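Local coordinates for mitochondrial import inner membrane translocase subunit TIM8 (Saccharomyces cerevisiae, PDB 3CJH), which acts as an intermembrane-space chaperone of mitochondria, helping multi-pass proteins into the inner membrane and passing beta-barrel precursors from the TOM complex to the SAM complex, at residues 15-20 and 48-53. Numbering follows the deposited sequence.
Sequences HQFTNI and RFLDTN
Phe17 and Phe49 bring helix segments 15-20 and 48-53 together, with 12.3 Å between the segment axes at closest approach and 116° between their N-to-C directions. The CA atoms of the two phenylalanines are 8.3 Å apart, with side chains making the contact. Phe17 offers the rim of its ring: CE1 lies 3.6 Å from Phe49 CD1, which sits at the edge of the Phe17 ring, near its plane. The rings are inclined at 64° with centroids 5.7 Å apart, a slanted aromatic pair. CG of Phe17 is anti to its carbonyl carbon (chi1 -71°), which swings the ring over to helix 36-62. These helices form the hairpin of the small Tim fold, whose twin CX3C motif is cross-linked by disulfides, among them Cys25-Cys41; here the hairpin arms splay apart past that motif. From one turn further along helix 7-25, Ile20 extends its terminal methyl CD1 to Phe49 CZ, 3.7 Å away, roughly at right angles to that side chain. Phe49 also meets an aromatic side chain of a neighbouring subunit, and an alanine here would probably open a gap between the arms, depriving Phe17 and Ile20 of their shared partner. Further round the Phe17 ring, Leu50 CD2 lies 4.1 Å from Phe17 CZ, the two side chains crossing at about a right angle. Away from this apolar patch, Arg48 O accepts Thr52 OG1 at 2.8 Å and Thr52 N from opposite faces of its carbonyl plane.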
ATOM      1  N   HIS B  15      12.128  -0.120  10.949  1.00 33.37           N
ATOM      2  CA  HIS B  15      11.999  -0.234   9.492  1.00 32.60           C
ATOM      3  C   HIS B  15      10.616   0.209   9.066  1.00 30.57           C
ATOM      4  O   HIS B  15      10.448   1.030   8.163  1.00 31.38           O
ATOM      5  CB  HIS B  15      12.162  -1.674   8.999  1.00 34.53           C
ATOM      6  CG  HIS B  15      13.527  -2.235   9.191  1.00 37.10           C
ATOM      7  ND1 HIS B  15      14.653  -1.443   9.256  1.00 38.52           N
ATOM      8  CD2 HIS B  15      13.957  -3.515   9.292  1.00 38.70           C
ATOM      9  CE1 HIS B  15      15.716  -2.210   9.417  1.00 39.12           C
ATOM     10  NE2 HIS B  15      15.322  -3.473   9.439  1.00 39.35           N
ATOM     11  N   GLN B  16       9.614  -0.354   9.719  1.00 27.44           N
ATOM     12  CA  GLN B  16       8.269  -0.062   9.331  1.00 27.43           C
ATOM     13  C   GLN B  16       7.931   1.403   9.541  1.00 24.98           C
ATOM     14  O   GLN B  16       7.372   2.038   8.638  1.00 24.65           O
ATOM     15  CB  GLN B  16       7.276  -0.942  10.059  1.00 30.47           C
ATOM     16  CG  GLN B  16       5.887  -0.529   9.679  1.00 32.84           C
ATOM     17  CD  GLN B  16       4.890  -1.576   9.822  1.00 35.30           C
ATOM     18  OE1 GLN B  16       5.208  -2.778   9.875  1.00 39.37           O
ATOM     19  NE2 GLN B  16       3.638  -1.138   9.886  1.00 34.55           N
ATOM     20  N   PHE B  17       8.278   1.940  10.714  1.00 21.77           N
ATOM     21  CA  PHE B  17       7.995   3.350  11.016  1.00 19.98           C
ATOM     22  C   PHE B  17       8.676   4.267  10.026  1.00 17.90           C
ATOM     23  O   PHE B  17       8.076   5.225   9.536  1.00 18.16           O
ATOM     24  CB  PHE B  17       8.438   3.724  12.425  1.00 21.24           C
ATOM     25  CG  PHE B  17       7.600   3.120  13.498  1.00 22.31           C
ATOM     26  CD1 PHE B  17       6.208   3.163  13.419  1.00 23.35           C
ATOM     27  CD2 PHE B  17       8.190   2.516  14.610  1.00 22.49           C
ATOM     28  CE1 PHE B  17       5.416   2.593  14.418  1.00 23.54           C
ATOM     29  CE2 PHE B  17       7.401   1.944  15.621  1.00 22.87           C
ATOM     30  CZ  PHE B  17       6.013   1.987  15.523  1.00 23.14           C
ATOM     31  N   THR B  18       9.932   3.950   9.736  1.00 14.30           N
ATOM     32  CA  THR B  18      10.716   4.726   8.799  1.00 12.24           C
ATOM     33  C   THR B  18      10.028   4.724   7.454  1.00 12.63           C
ATOM     34  O   THR B  18       9.864   5.775   6.824  1.00 13.06           O
ATOM     35  CB  THR B  18      12.115   4.181   8.646  1.00 11.77           C
ATOM     36  OG1 THR B  18      12.816   4.281   9.901  1.00 12.47           O
ATOM     37  CG2 THR B  18      12.857   4.986   7.631  1.00 12.42           C
ATOM     38  N   ASN B  19       9.582   3.551   7.027  1.00 11.07           N
ATOM     39  CA  ASN B  19       8.882   3.438   5.760  1.00  9.57           C
ATOM     40  C   ASN B  19       7.606   4.305   5.698  1.00 10.10           C
ATOM     41  O   ASN B  19       7.375   5.019   4.713  1.00 10.74           O
ATOM     42  CB  ASN B  19       8.545   1.983   5.488  1.00 11.07           C
ATOM     43  CG  ASN B  19       7.837   1.798   4.175  1.00 12.30           C
ATOM     44  OD1 ASN B  19       8.244   2.355   3.151  1.00 13.66           O
ATOM     45  ND2 ASN B  19       6.756   1.029   4.192  1.00 12.84           N
ATOM     46  N   ILE B  20       6.806   4.284   6.765  1.00 10.77           N
ATOM     47  CA  ILE B  20       5.573   5.088   6.783  1.00 11.32           C
ATOM     48  C   ILE B  20       5.890   6.576   6.842  1.00 11.67           C
ATOM     49  O   ILE B  20       5.348   7.367   6.063  1.00 12.23           O
ATOM     50  CB  ILE B  20       4.598   4.796   7.979  1.00 13.90           C
ATOM     51  CG1 ILE B  20       4.903   3.478   8.703  1.00 15.03           C
ATOM     52  CG2 ILE B  20       3.134   4.814   7.453  1.00 15.25           C
ATOM     53  CD1 ILE B  20       3.766   2.951   9.587  1.00 14.19           C
ATOM     54  N   ARG B  48       3.605  10.299  17.593  1.00  8.56           N
ATOM     55  CA  ARG B  48       2.185  10.339  17.277  1.00  8.75           C
ATOM     56  C   ARG B  48       1.668   8.946  16.868  1.00  7.32           C
ATOM     57  O   ARG B  48       0.563   8.533  17.235  1.00  6.22           O
ATOM     58  CB  ARG B  48       1.961  11.360  16.147  1.00  8.76           C
ATOM     59  CG  ARG B  48       0.813  12.293  16.349  1.00 10.12           C
ATOM     60  CD  ARG B  48       0.806  12.970  17.748  1.00  9.20           C
ATOM     61  NE  ARG B  48       1.930  13.872  17.974  1.00  9.65           N
ATOM     62  CZ  ARG B  48       2.821  13.785  18.969  1.00  9.87           C
ATOM     63  NH1 ARG B  48       2.765  12.826  19.893  1.00  8.64           N
ATOM     64  NH2 ARG B  48       3.785  14.697  19.052  1.00 10.26           N
ATOM     65  N   PHE B  49       2.488   8.204  16.132  1.00  8.00           N
ATOM     66  CA  PHE B  49       2.109   6.846  15.760  1.00  8.98           C
ATOM     67  C   PHE B  49       2.010   5.912  16.974  1.00 10.20           C
ATOM     68  O   PHE B  49       1.063   5.149  17.095  1.00  9.91           O
ATOM     69  CB  PHE B  49       3.083   6.259  14.752  1.00  9.89           C
ATOM     70  CG  PHE B  49       2.420   5.378  13.790  1.00 10.70           C
ATOM     71  CD1 PHE B  49       2.174   4.049  14.119  1.00 10.82           C
ATOM     72  CD2 PHE B  49       1.940   5.900  12.574  1.00 10.67           C
ATOM     73  CE1 PHE B  49       1.504   3.225  13.230  1.00 12.26           C
ATOM     74  CE2 PHE B  49       1.268   5.096  11.685  1.00 10.99           C
ATOM     75  CZ  PHE B  49       1.042   3.747  12.014  1.00 12.66           C
ATOM     76  N   LEU B  50       2.996   5.985  17.865  1.00 11.43           N
ATOM     77  CA  LEU B  50       3.008   5.179  19.100  1.00 12.03           C
ATOM     78  C   LEU B  50       1.823   5.501  19.995  1.00 11.92           C
ATOM     79  O   LEU B  50       1.200   4.600  20.547  1.00 11.93           O
ATOM     80  CB  LEU B  50       4.310   5.409  19.876  1.00 12.37           C
ATOM     81  CG  LEU B  50       5.522   4.842  19.137  1.00 14.75           C
ATOM     82  CD1 LEU B  50       6.815   5.531  19.551  1.00 14.91           C
ATOM     83  CD2 LEU B  50       5.589   3.314  19.330  1.00 14.26           C
ATOM     84  N   ASP B  51       1.535   6.797  20.128  1.00 13.46           N
ATOM     85  CA  ASP B  51       0.374   7.294  20.888  1.00 14.14           C
ATOM     86  C   ASP B  51      -0.919   6.670  20.349  1.00 14.84           C
ATOM     87  O   ASP B  51      -1.765   6.206  21.118  1.00 15.16           O
ATOM     88  CB  ASP B  51       0.267   8.832  20.801  1.00 15.76           C
ATOM     89  CG  ASP B  51       1.349   9.567  21.613  1.00 18.58           C
ATOM     90  OD1 ASP B  51       1.647   9.163  22.759  1.00 21.67           O
ATOM     91  OD2 ASP B  51       1.889  10.587  21.125  1.00 20.56           O
ATOM     92  N   THR B  52      -1.055   6.645  19.022  1.00 13.62           N
ATOM     93  CA  THR B  52      -2.203   6.010  18.370  1.00 11.81           C
ATOM     94  C   THR B  52      -2.320   4.522  18.752  1.00 11.38           C
ATOM     95  O   THR B  52      -3.367   4.060  19.178  1.00 10.32           O
ATOM     96  CB  THR B  52      -2.101   6.124  16.852  1.00 10.69           C
ATOM     97  OG1 THR B  52      -1.956   7.491  16.493  1.00 10.22           O
ATOM     98  CG2 THR B  52      -3.335   5.594  16.194  1.00  9.60           C
ATOM     99  N   ASN B  53      -1.240   3.773  18.593  1.00 12.47           N
ATOM    100  CA  ASN B  53      -1.264   2.369  18.949  1.00 14.59           C
ATOM    101  C   ASN B  53      -1.875   2.164  20.338  1.00 15.27           C
ATOM    102  O   ASN B  53      -2.804   1.369  20.491  1.00 15.95           O
ATOM    103  CB  ASN B  53       0.146   1.754  18.888  1.00 16.16           C
ATOM    104  CG  ASN B  53       0.591   1.434  17.470  1.00 18.78           C
ATOM    105  OD1 ASN B  53       0.049   0.535  16.826  1.00 20.49           O
ATOM    106  ND2 ASN B  53       1.601   2.150  16.988  1.00 21.18           N
TER